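Side-chain contacts in extracellular ligand-binding receptor (Rhodopseudomonas palustris, PDB 4F06), which binds p-hydroxybenzoic acid and probably delivers such lignin-derived aromatic acids to an ABC transporter as its solute-binding component: residues L79-T82 / P83-M86; Q59-A62 / L63-L67. One frame throughout, in Å; residues are numbered along the deposited sequence.

Interaction 1: L79-T82 / P83-M86. With PHB (p-hydroxybenzoic acid), chain B.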
loop_
_atom_site.group_PDB
_atom_site.type_symbol
_atom_site.label_atom_id
_atom_site.label_comp_id
_atom_site.label_asym_id
_atom_site.label_seq_id
_atom_site.Cartn_x
_atom_site.Cartn_y
_atom_site.Cartn_z
ATOM N N LEU A 79 -5.317 1.053 8.799
ATOM C CA LEU A 79 -6.043 -0.088 8.191
ATOM C C LEU A 79 -5.183 -0.780 7.156
ATOM O O LEU A 79 -5.202 -0.451 5.947
ATOM C CB LEU A 79 -7.458 0.272 7.672
ATOM C CG LEU A 79 -8.503 0.678 8.724
ATOM C CD1 LEU A 79 -8.769 -0.494 9.685
ATOM C CD2 LEU A 79 -8.191 1.976 9.457
ATOM N N TYR A 80 -4.421 -1.758 7.627
ATOM C CA TYR A 80 -3.567 -2.516 6.731
ATOM C C TYR A 80 -4.398 -3.388 5.749
ATOM O O TYR A 80 -4.149 -3.378 4.531
ATOM C CB TYR A 80 -2.616 -3.403 7.540
ATOM C CG TYR A 80 -1.499 -3.991 6.714
ATOM C CD1 TYR A 80 -0.570 -3.152 6.085
ATOM C CD2 TYR A 80 -1.377 -5.382 6.545
ATOM C CE1 TYR A 80 0.450 -3.686 5.293
ATOM C CE2 TYR A 80 -0.334 -5.939 5.792
ATOM C CZ TYR A 80 0.561 -5.083 5.161
ATOM O OH TYR A 80 1.589 -5.542 4.354
ATOM N N PHE A 81 -5.363 -4.154 6.291
ATOM C CA PHE A 81 -6.092 -5.116 5.480
ATOM C C PHE A 81 -7.434 -4.582 4.974
ATOM O O PHE A 81 -8.220 -4.012 5.751
ATOM C CB PHE A 81 -6.332 -6.404 6.287
ATOM C CG PHE A 81 -5.059 -7.196 6.584
ATOM C CD1 PHE A 81 -4.421 -7.856 5.539
ATOM C CD2 PHE A 81 -4.548 -7.287 7.868
ATOM C CE1 PHE A 81 -3.276 -8.602 5.772
ATOM C CE2 PHE A 81 -3.399 -8.043 8.101
ATOM C CZ PHE A 81 -2.764 -8.718 7.053
ATOM N N THR A 82 -7.702 -4.911 3.732
ATOM C CA THR A 82 -9.004 -4.547 3.140
ATOM C C THR A 82 -10.225 -4.920 3.995
ATOM O O THR A 82 -11.069 -4.076 4.214
ATOM C CB THR A 82 -9.109 -5.120 1.715
ATOM O OG1 THR A 82 -8.340 -4.334 0.818
ATOM C CG2 THR A 82 -10.549 -5.147 1.200
ATOM N N PRO A 83 -10.361 -6.184 4.450
ATOM C CA PRO A 83 -11.568 -6.544 5.212
ATOM C C PRO A 83 -11.732 -5.734 6.476
ATOM O O PRO A 83 -12.841 -5.530 6.953
ATOM C CB PRO A 83 -11.405 -8.067 5.483
ATOM C CG PRO A 83 -9.937 -8.349 5.200
ATOM C CD PRO A 83 -9.589 -7.391 4.087
ATOM N N ASN A 84 -10.634 -5.300 7.062
ATOM C CA ASN A 84 -10.709 -4.462 8.256
ATOM C C ASN A 84 -11.174 -3.064 7.936
ATOM O O ASN A 84 -12.059 -2.519 8.616
ATOM C CB ASN A 84 -9.362 -4.479 8.986
ATOM C CG ASN A 84 -9.017 -5.865 9.504
ATOM O OD1 ASN A 84 -9.920 -6.709 9.770
ATOM N ND2 ASN A 84 -7.720 -6.109 9.732
ATOM N N ALA A 85 -10.659 -2.485 6.844
ATOM C CA ALA A 85 -11.160 -1.185 6.392
ATOM C C ALA A 85 -12.649 -1.265 6.018
ATOM O O ALA A 85 -13.427 -0.346 6.329
ATOM C CB ALA A 85 -10.386 -0.700 5.192
HETATM N N MSE A 86 -13.061 -2.356 5.378
HETATM C CA MSE A 86 -14.476 -2.505 5.047
HETATM C C MSE A 86 -15.387 -2.555 6.249
HETATM O O MSE A 86 -16.526 -2.087 6.174
HETATM C CB MSE A 86 -14.679 -3.765 4.198
HETATM C CG MSE A 86 -14.013 -3.778 2.823
HETATM SE SE MSE A 86 -14.823 -2.539 1.626
HETATM C CE MSE A 86 -13.992 -3.239 -0.023
HETATM C "C1'" PHB B . -5.017 -5.139 1.604
HETATM O "O1'" PHB B . -5.699 -4.319 0.975
HETATM O "O2'" PHB B . -5.533 -6.025 2.367
HETATM C C1 PHB B . -3.534 -5.115 1.402
HETATM C C2 PHB B . -2.989 -4.596 0.212
HETATM C C3 PHB B . -1.631 -4.619 0.003
HETATM C C4 PHB B . -0.789 -5.183 0.938
HETATM C C5 PHB B . -1.305 -5.704 2.107
HETATM C C6 PHB B . -2.673 -5.692 2.349
HETATM O O4 PHB B . 0.543 -5.274 0.756
#
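Thr-82, the first residue of helix 82-88, binds the carboxylate of p-hydroxybenzoic acid and also accepts Met-86 N on its O at 2.9 Å. Its backbone N gives a nearly straight hydrogen bond to O2' of the ligand (2.8 Å, 167°), and its OG1 donates to O1' at 2.6 Å. The hydroxyl lies beside the backbone N (chi1 -77°), which lets the two donors address the two carboxylate oxygens together; OG1 is also bonded to Thr-106. Phe-81, the N-cap, takes Ala-85 N on its O at 3.1 Å and Asn-84 N only weakly. The ligand's negative charge thus meets a helix start, an arrangement likely to stabilise it.

Beyond these bonds, the Asn-84 amide stands nearly perpendicular to the Phe-81 ring, with ND2 at the ring edge, 3.9 Å from CD2; its main polar partner is Glu-52. The C5-C6 edge of the ligand ring comes over a face of Tyr-80, offset toward the rim, with C5 3.6 Å from CZ; the rings are not stacked face to face. A serine in place of Tyr-80 would probably leave that edge without its aromatic cover and Ala-204 O without the phenol OH as its mate. Leu-79 CB packs on Ala-85 CB at 4.0 Å. The turn joins strand 75-78 to helix 82-88, with helix 57-69 against Asn-84 and helix 283-301 against Tyr-80.

Interaction 2: Q59-A62 / L63-L67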
loop_
_atom_site.group_PDB
_atom_site.type_symbol
_atom_site.label_atom_id
_atom_site.label_comp_id
_atom_site.label_asym_id
_atom_site.label_seq_id
_atom_site.Cartn_x
_atom_site.Cartn_y
_atom_site.Cartn_z
ATOM N N GLN A 59 -12.987 -7.301 15.030
ATOM C CA GLN A 59 -12.006 -6.706 15.914
ATOM C C GLN A 59 -11.711 -5.266 15.498
ATOM O O GLN A 59 -11.630 -4.374 16.347
ATOM C CB GLN A 59 -10.732 -7.537 15.907
ATOM C CG GLN A 59 -9.598 -6.921 16.714
ATOM C CD GLN A 59 -8.520 -7.967 16.823
ATOM O OE1 GLN A 59 -7.739 -8.170 15.893
ATOM N NE2 GLN A 59 -8.578 -8.740 17.851
ATOM N N SER A 60 -11.530 -5.021 14.206
ATOM C CA SER A 60 -11.242 -3.641 13.778
ATOM C C SER A 60 -12.438 -2.708 13.958
ATOM O O SER A 60 -12.255 -1.562 14.362
ATOM C CB SER A 60 -10.773 -3.601 12.337
ATOM O OG SER A 60 -9.361 -3.900 12.246
ATOM N N LYS A 61 -13.655 -3.230 13.745
ATOM C CA LYS A 61 -14.844 -2.448 14.042
ATOM C C LYS A 61 -14.868 -2.020 15.515
ATOM O O LYS A 61 -15.110 -0.859 15.846
ATOM C CB LYS A 61 -16.107 -3.226 13.656
ATOM C CG LYS A 61 -17.384 -2.421 13.782
ATOM C CD LYS A 61 -18.606 -3.259 13.403
ATOM C CE LYS A 61 -19.887 -2.473 13.567
ATOM N NZ LYS A 61 -21.058 -3.351 13.303
ATOM N N ALA A 62 -14.589 -2.984 16.414
ATOM C CA ALA A 62 -14.615 -2.694 17.839
ATOM C C ALA A 62 -13.519 -1.698 18.207
ATOM O O ALA A 62 -13.745 -0.812 19.031
ATOM C CB ALA A 62 -14.498 -3.981 18.638
ATOM N N LEU A 63 -12.327 -1.817 17.612
ATOM C CA LEU A 63 -11.270 -0.853 17.931
ATOM C C LEU A 63 -11.692 0.546 17.494
ATOM O O LEU A 63 -11.451 1.512 18.228
ATOM C CB LEU A 63 -9.981 -1.231 17.197
ATOM C CG LEU A 63 -9.258 -2.505 17.673
ATOM C CD1 LEU A 63 -8.124 -2.803 16.696
ATOM C CD2 LEU A 63 -8.779 -2.396 19.102
ATOM N N ALA A 64 -12.282 0.652 16.308
ATOM C CA ALA A 64 -12.724 1.973 15.839
ATOM C C ALA A 64 -13.777 2.578 16.765
ATOM O O ALA A 64 -13.729 3.773 17.076
ATOM C CB ALA A 64 -13.221 1.840 14.412
ATOM N N GLN A 65 -14.739 1.738 17.167
ATOM C CA GLN A 65 -15.792 2.241 18.054
ATOM C C GLN A 65 -15.205 2.665 19.402
ATOM O O GLN A 65 -15.631 3.686 19.938
ATOM C CB GLN A 65 -16.879 1.179 18.243
ATOM C CG GLN A 65 -17.653 0.988 16.962
ATOM C CD GLN A 65 -18.632 -0.149 16.988
ATOM O OE1 GLN A 65 -18.442 -1.136 17.719
ATOM N NE2 GLN A 65 -19.717 -0.007 16.203
ATOM N N GLU A 66 -14.245 1.915 19.958
ATOM C CA GLU A 66 -13.621 2.340 21.215
ATOM C C GLU A 66 -12.881 3.662 21.035
ATOM O O GLU A 66 -12.889 4.539 21.913
ATOM C CB GLU A 66 -12.650 1.255 21.724
ATOM C CG GLU A 66 -11.953 1.615 23.048
ATOM C CD GLU A 66 -10.534 2.321 23.021
ATOM O OE1 GLU A 66 -9.827 2.503 22.011
ATOM O OE2 GLU A 66 -10.033 2.710 24.107
ATOM N N LEU A 67 -12.164 3.805 19.925
ATOM C CA LEU A 67 -11.435 5.067 19.700
ATOM C C LEU A 67 -12.426 6.254 19.580
ATOM O O LEU A 67 -12.169 7.328 20.116
ATOM C CB LEU A 67 -10.588 4.984 18.429
ATOM C CG LEU A 67 -9.328 4.121 18.590
ATOM C CD1 LEU A 67 -8.825 3.635 17.214
ATOM C CD2 LEU A 67 -8.285 4.909 19.360
#
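Lys-61 and Gln-65, one turn apart on the alpha-helix 57-69, illustrate how i to i+4 neighbours share a helix flank. The helix is the connection of a beta-alpha-beta crossover in this periplasmic binding protein fold, leading from strand 43-51 to the parallel strand 75-78, with strand 5-12 between them in the sheet. The two extended chains meet at a slant: NE2 of Gln-65 comes within 3.6 Å of CE of Lys-61, a contact of amide nitrogen with aliphatic carbon. Lys-61 sends CG anti to its own N (chi1 -173°), whereas Gln-65 keeps CG beside its N (chi1 -69°), and these different first torsions make the chains converge and cross near the Gln-65 amide. The Gln-65 stem also crosses back over the preceding turn, CG lying 3.3 Å from Lys-61 O. Leu-63 does the same one face round, with its CG 3.3 Å from Gln-59 O.

Beneath the side chains runs the backbone ladder that sets this spacing. Leu-63, Ala-64, Gln-65 and Glu-66 each donate N-H to the carbonyl four residues earlier, and the Ala-64 N to Ser-60 O bond measures 2.9 Å.

Farther out, Ser-60, Ala-64 and Leu-67 all rest on Ile-11 of strand 5-12, while Lys-61 and Gln-65 both touch Leu-91. Glu-66 turns its carboxylate to Arg-50 of strand 43-51 in a salt bridge through OE1. The ladder then continues one rung further, where Leu-67 N bonds to Leu-63 O at 2.9 Å.

In the fold
Interaction 2 precedes interaction 1 along the chain, and strand 75-78 leads from one to the other. Their centres lie 12 Å apart, yet they meet where Asn-84 CB packs on Ser-60 OG at 3.3 Å. Two residues tie them further: Asn-56 gives its N to Asn-84 OD1 and its OD1 to Gln-59 N, while Glu-52, touched by Ser-60, bonds the backbone N atoms of Tyr-80 and Phe-81. Interaction 1 supplies Tyr-80, Phe-81 and Thr-82 to the larger of two p-hydroxybenzoic acid sites; interaction 2 stands behind it, the Ser-60 side chain about 11 Å from that ligand at the nearest atoms. The pair thus shows a first shell of ligand contacts backed by a neighbouring helix.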